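PDB 4WTP: beta-1,3-glucanosyltransferase from Rhizomucor miehei CAU432, which is a carbohydrate-active enzyme of glycoside hydrolase family 17, built on a (beta/alpha)8 barrel. Local coordinates for residues D53-D58 against A80-A85; N57-L62 against L90-Y95. All blocks are in the same frame, centred on the assembly; numbering follows the deposited sequence. Where two conformers were deposited one is given.

Interaction 1: D53-D58 against A80-A85; sequences DSMKND and ASLALA
M55 turns its CG beside the backbone N and anti to the carbonyl carbon (chi1 -76°), and the chain then runs extended through chi2 (-160°) and chi3 (-179°), which carries the thioether straight across to L82 and A83. The sulfur does the touching at A83: SD lies 3.6 Å from A83 CA and equally 3.6 Å from A83 N, so it lies closer to the backbone of A83 than to the methyl of that residue. This methyl adds a looser contact, with A83 CB 3.9 Å from M55 SD. One atom further on, M55 CE settles against the base of L82, 3.7 Å from its CB, and the two side chains meet at about a right angle. No hydrogen bond spans the segments; the contact is van der Waals, made by M55 SD and CE on A83 and on the CB of L82.

Both segments belong to neighbouring outer helices of the barrel, 52-62 and 79-90, joined through strand 68-71. Their nearest CA atoms, of M55 and A83, are 7.0 Å apart, a close approach consistent with the small side chain of A83, and the buried surface is a modest 125 Å². M55 also touches Y42, in a loop. A83 packs in addition on I94 of strand 93-98, so the alanine that M55 covers is itself backed by the barrel sheet.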
loop_
_atom_site.group_PDB
_atom_site.type_symbol
_atom_site.label_atom_id
_atom_site.label_comp_id
_atom_site.label_asym_id
_atom_site.label_seq_id
_atom_site.Cartn_x
_atom_site.Cartn_y
_atom_site.Cartn_z
ATOM N N ASP A 53 -11.003 18.178 3.487
ATOM C CA ASP A 53 -10.291 18.896 4.548
ATOM C C ASP A 53 -9.810 17.919 5.610
ATOM O O ASP A 53 -8.723 18.083 6.153
ATOM C CB ASP A 53 -11.197 19.952 5.200
ATOM C CG ASP A 53 -11.374 21.200 4.336
ATOM O OD1 ASP A 53 -10.571 21.361 3.391
ATOM O OD2 ASP A 53 -12.289 22.001 4.603
ATOM N N SER A 54 -10.654 16.932 5.924
ATOM C CA SER A 54 -10.313 15.855 6.858
ATOM C C SER A 54 -9.106 15.088 6.344
ATOM O O SER A 54 -8.213 14.748 7.115
ATOM C CB SER A 54 -11.490 14.884 6.981
ATOM O OG SER A 54 -11.308 13.941 8.019
ATOM N N MET A 55 -9.095 14.810 5.044
ATOM C CA MET A 55 -7.938 14.187 4.422
ATOM C C MET A 55 -6.766 15.144 4.427
ATOM O O MET A 55 -5.642 14.730 4.692
ATOM C CB MET A 55 -8.211 13.815 2.979
ATOM C CG MET A 55 -9.055 12.598 2.782
ATOM S SD MET A 55 -8.713 12.050 1.094
ATOM C CE MET A 55 -9.768 10.658 0.962
ATOM N N LYS A 56 -7.021 16.421 4.108
ATOM C CA LYS A 56 -5.980 17.441 4.181
ATOM C C LYS A 56 -5.391 17.448 5.594
ATOM O O LYS A 56 -4.169 17.557 5.756
ATOM C CB LYS A 56 -6.541 18.817 3.789
ATOM N N ASN A 57 -6.274 17.405 6.601
ATOM C CA ASN A 57 -5.834 17.289 7.977
ATOM C C ASN A 57 -4.932 16.083 8.199
ATOM O O ASN A 57 -3.826 16.210 8.732
ATOM C CB ASN A 57 -7.051 17.192 8.914
ATOM C CG ASN A 57 -7.914 18.440 8.901
ATOM O OD1 ASN A 57 -7.432 19.547 8.655
ATOM N ND2 ASN A 57 -9.206 18.265 9.182
ATOM N N ASP A 58 -5.426 14.930 7.781
ATOM C CA ASP A 58 -4.666 13.686 7.882
ATOM C C ASP A 58 -3.347 13.749 7.115
ATOM O O ASP A 58 -2.308 13.355 7.620
ATOM C CB ASP A 58 -5.486 12.546 7.325
ATOM C CG ASP A 58 -6.623 12.148 8.233
ATOM O OD1 ASP A 58 -6.671 12.653 9.388
ATOM O OD2 ASP A 58 -7.428 11.302 7.815
ATOM N N ALA A 80 -10.664 8.136 -4.213
ATOM C CA ALA A 80 -9.621 8.521 -5.177
ATOM C C ALA A 80 -9.722 10.004 -5.587
ATOM O O ALA A 80 -8.731 10.727 -5.575
ATOM C CB ALA A 80 -9.617 7.603 -6.380
ATOM N N SER A 81 -10.929 10.453 -5.941
ATOM C CA SER A 81 -11.144 11.876 -6.291
ATOM C C SER A 81 -10.826 12.825 -5.125
ATOM O O SER A 81 -10.108 13.834 -5.285
ATOM C CB SER A 81 -12.588 12.103 -6.757
ATOM O OG SER A 81 -12.844 13.478 -7.050
ATOM N N LEU A 82 -11.270 12.446 -3.923
ATOM C CA LEU A 82 -10.943 13.235 -2.722
ATOM C C LEU A 82 -9.442 13.291 -2.422
ATOM O O LEU A 82 -8.881 14.367 -2.169
ATOM C CB LEU A 82 -11.689 12.705 -1.498
ATOM C CG LEU A 82 -12.979 13.426 -1.094
ATOM C CD1 LEU A 82 -13.922 13.590 -2.276
ATOM C CD2 LEU A 82 -13.651 12.712 0.065
ATOM N N ALA A 83 -8.781 12.127 -2.511
ATOM C CA ALA A 83 -7.345 12.065 -2.220
ATOM C C ALA A 83 -6.476 12.791 -3.261
ATOM O O ALA A 83 -5.460 13.398 -2.933
ATOM C CB ALA A 83 -6.919 10.617 -2.066
ATOM N N LEU A 84 -6.934 12.762 -4.522
ATOM C CA LEU A 84 -6.270 13.535 -5.588
ATOM C C LEU A 84 -6.299 15.046 -5.256
ATOM O O LEU A 84 -5.294 15.727 -5.360
ATOM C CB LEU A 84 -6.908 13.240 -6.966
ATOM C CG LEU A 84 -6.504 11.890 -7.583
ATOM C CD1 LEU A 84 -7.496 11.434 -8.653
ATOM C CD2 LEU A 84 -5.088 11.986 -8.149
ATOM N N ALA A 85 -7.444 15.528 -4.813
ATOM C CA ALA A 85 -7.567 16.955 -4.466
ATOM C C ALA A 85 -6.755 17.336 -3.215
ATOM O O ALA A 85 -6.037 18.345 -3.211
ATOM C CB ALA A 85 -9.023 17.340 -4.325
#

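Interaction 2: N57-L62 against L90-Y95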
loop_
_atom_site.group_PDB
_atom_site.type_symbol
_atom_site.label_atom_id
_atom_site.label_comp_id
_atom_site.label_asym_id
_atom_site.label_seq_id
_atom_site.Cartn_x
_atom_site.Cartn_y
_atom_site.Cartn_z
ATOM N N ASN A 57 -6.274 17.405 6.601
ATOM C CA ASN A 57 -5.834 17.289 7.977
ATOM C C ASN A 57 -4.932 16.083 8.199
ATOM O O ASN A 57 -3.826 16.210 8.732
ATOM C CB ASN A 57 -7.051 17.192 8.914
ATOM C CG ASN A 57 -7.914 18.440 8.901
ATOM O OD1 ASN A 57 -7.432 19.547 8.655
ATOM N ND2 ASN A 57 -9.206 18.265 9.182
ATOM N N ASP A 58 -5.426 14.930 7.781
ATOM C CA ASP A 58 -4.666 13.686 7.882
ATOM C C ASP A 58 -3.347 13.749 7.115
ATOM O O ASP A 58 -2.308 13.355 7.620
ATOM C CB ASP A 58 -5.486 12.546 7.325
ATOM C CG ASP A 58 -6.623 12.148 8.233
ATOM O OD1 ASP A 58 -6.671 12.653 9.388
ATOM O OD2 ASP A 58 -7.428 11.302 7.815
ATOM N N PHE A 59 -3.379 14.288 5.902
ATOM C CA PHE A 59 -2.171 14.353 5.097
ATOM C C PHE A 59 -1.148 15.324 5.628
ATOM O O PHE A 59 0.050 15.068 5.530
ATOM C CB PHE A 59 -2.504 14.622 3.643
ATOM C CG PHE A 59 -3.287 13.545 2.991
ATOM C CD1 PHE A 59 -3.543 12.338 3.647
ATOM C CD2 PHE A 59 -3.796 13.731 1.701
ATOM C CE1 PHE A 59 -4.284 11.345 3.041
ATOM C CE2 PHE A 59 -4.538 12.729 1.085
ATOM C CZ PHE A 59 -4.787 11.533 1.748
ATOM N N ASN A 60 -1.609 16.446 6.210
ATOM C CA ASN A 60 -0.683 17.352 6.863
ATOM C C ASN A 60 -0.001 16.720 8.048
ATOM O O ASN A 60 1.155 17.011 8.333
ATOM C CB ASN A 60 -1.380 18.686 7.252
ATOM C CG ASN A 60 -1.331 19.715 6.142
ATOM O OD1 ASN A 60 -0.404 19.714 5.332
ATOM N ND2 ASN A 60 -2.342 20.570 6.081
ATOM N N VAL A 61 -0.729 15.842 8.757
ATOM C CA VAL A 61 -0.110 15.100 9.862
ATOM C C VAL A 61 1.039 14.214 9.356
ATOM O O VAL A 61 2.041 14.034 10.031
ATOM C CB VAL A 61 -1.150 14.305 10.693
ATOM C CG1 VAL A 61 -0.486 13.242 11.562
ATOM C CG2 VAL A 61 -2.015 15.267 11.518
ATOM N N LEU A 62 0.855 13.688 8.139
ATOM C CA LEU A 62 1.856 12.806 7.507
ATOM C C LEU A 62 2.975 13.554 6.778
ATOM O O LEU A 62 4.093 13.043 6.626
ATOM C CB LEU A 62 1.190 11.851 6.507
ATOM C CG LEU A 62 0.145 10.920 7.097
ATOM C CD1 LEU A 62 -0.475 10.083 5.985
ATOM C CD2 LEU A 62 0.701 9.996 8.182
ATOM N N LEU A 90 -1.682 19.904 -1.279
ATOM C CA LEU A 90 -0.537 19.880 -0.360
ATOM C C LEU A 90 0.772 19.623 -1.070
ATOM O O LEU A 90 1.833 19.583 -0.434
ATOM C CB LEU A 90 -0.752 18.841 0.747
ATOM C CG LEU A 90 -1.963 19.099 1.643
ATOM C CD1 LEU A 90 -2.069 18.021 2.708
ATOM C CD2 LEU A 90 -1.863 20.482 2.267
ATOM N N GLY A 91 0.710 19.472 -2.394
ATOM C CA GLY A 91 1.919 19.239 -3.178
ATOM C C GLY A 91 2.457 17.827 -2.975
ATOM O O GLY A 91 3.675 17.599 -3.106
ATOM N N MET A 92 1.559 16.918 -2.606
ATOM C CA MET A 92 1.922 15.515 -2.373
ATOM C C MET A 92 1.665 14.633 -3.610
ATOM O O MET A 92 0.978 15.053 -4.540
ATOM C CB MET A 92 1.158 14.959 -1.148
ATOM C CG MET A 92 1.369 15.707 0.177
ATOM S SD MET A 92 0.400 15.111 1.614
ATOM C CE MET A 92 1.392 13.658 2.061
ATOM N N ARG A 93 2.206 13.412 -3.596
ATOM C CA ARG A 93 1.995 12.452 -4.687
ATOM C C ARG A 93 1.110 11.293 -4.210
ATOM O O ARG A 93 0.879 11.161 -2.988
ATOM C CB ARG A 93 3.325 11.876 -5.165
ATOM C CG ARG A 93 4.476 12.859 -5.274
ATOM C CD ARG A 93 4.431 13.594 -6.579
ATOM N NE ARG A 93 4.401 12.697 -7.738
ATOM C CZ ARG A 93 4.192 13.128 -8.985
ATOM N NH1 ARG A 93 3.969 14.417 -9.222
ATOM N NH2 ARG A 93 4.188 12.263 -9.987
ATOM N N ILE A 94 0.669 10.433 -5.126
ATOM C CA ILE A 94 -0.273 9.368 -4.767
ATOM C C ILE A 94 -0.124 8.124 -5.632
ATOM O O ILE A 94 0.095 8.221 -6.842
ATOM C CB ILE A 94 -1.743 9.887 -4.787
ATOM C CG1 ILE A 94 -2.695 8.888 -4.150
ATOM C CG2 ILE A 94 -2.199 10.323 -6.179
ATOM C CD1 ILE A 94 -4.061 9.486 -3.798
ATOM N N TYR A 95 -0.297 6.940 -5.037
ATOM C CA TYR A 95 -0.554 5.703 -5.792
ATOM C C TYR A 95 -2.036 5.435 -5.636
ATOM O O TYR A 95 -2.563 5.407 -4.509
ATOM C CB TYR A 95 0.200 4.504 -5.197
ATOM C CG TYR A 95 1.629 4.360 -5.665
ATOM C CD1 TYR A 95 2.633 5.236 -5.237
ATOM C CD2 TYR A 95 1.980 3.310 -6.513
ATOM C CE1 TYR A 95 3.958 5.074 -5.671
ATOM C CE2 TYR A 95 3.272 3.136 -6.937
ATOM C CZ TYR A 95 4.239 4.034 -6.549
ATOM O OH TYR A 95 5.540 3.841 -6.953
#
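A polar amide meets a purely apolar side chain here: N60 OD1 faces both methyls of L90, equally distant from each at 3.5 Å from CD1 and 3.5 Å from CD2, and no hydrogen bond crosses between the segments. L90 and M92 were each deposited in two conformers, so the distances to their side chains describe one of them. In this copy L90 CD1 also lies 3.6 Å from F59 CB. M92 comes to the same carbon by another path, with its SD likewise 3.6 Å from F59 CB.

In the fold this is the turn from helix 79-90 into strand 93-98 of the parallel barrel sheet, set beside the end of helix 52-62. G91, with a positive phi of 73°, closes helix 79-90 in a Schellman motif. K63 and N67, in the segment between helix 52-62 and strand 68-71, donate through their side chains to L90 O and G91 O, while N124 ND2 takes M92 O. Beyond M92, R93 and I94 make backbone bonds to V69 and D126 of the flanking strands, and to N67 and N124 just before them.

The bend at chi3 of M92 (78°) folds the methyl back, and CE then lies 4.0 Å from F59 O. Toward the aromatic ring the sulfur is oblique: M92 SD is 5.2 Å from the centroid of the F59 ring, 54° off the ring normal, a Met-aromatic contact that is neither face-on nor edge-on. F59 starts toward the other segment at CB, but its ring leads away, packing on A86 and T87 of helix 79-90 and on V69, and standing edge-to-face with Y42.

Both interactions use helix 52-62 and share N57 and D58, and their centres lie about 8 Å apart. Interaction 1 is helix against helix, and two of its three touching residues are buried; interaction 2 joins the later turns of the same helix to the helix-to-strand turn and is only partly buried, with N60 exposed. It nevertheless covers more surface, 222 against 125 Å². A methionine sulfur contributes to each, set against backbone in 53-58 with 80-85 and against an aromatic residue in 57-62 with 90-95. They meet directly where A83 CB lies 3.5 Å from I94 CD1, and where L90 CD1 packs on K56 O at 3.7 Å.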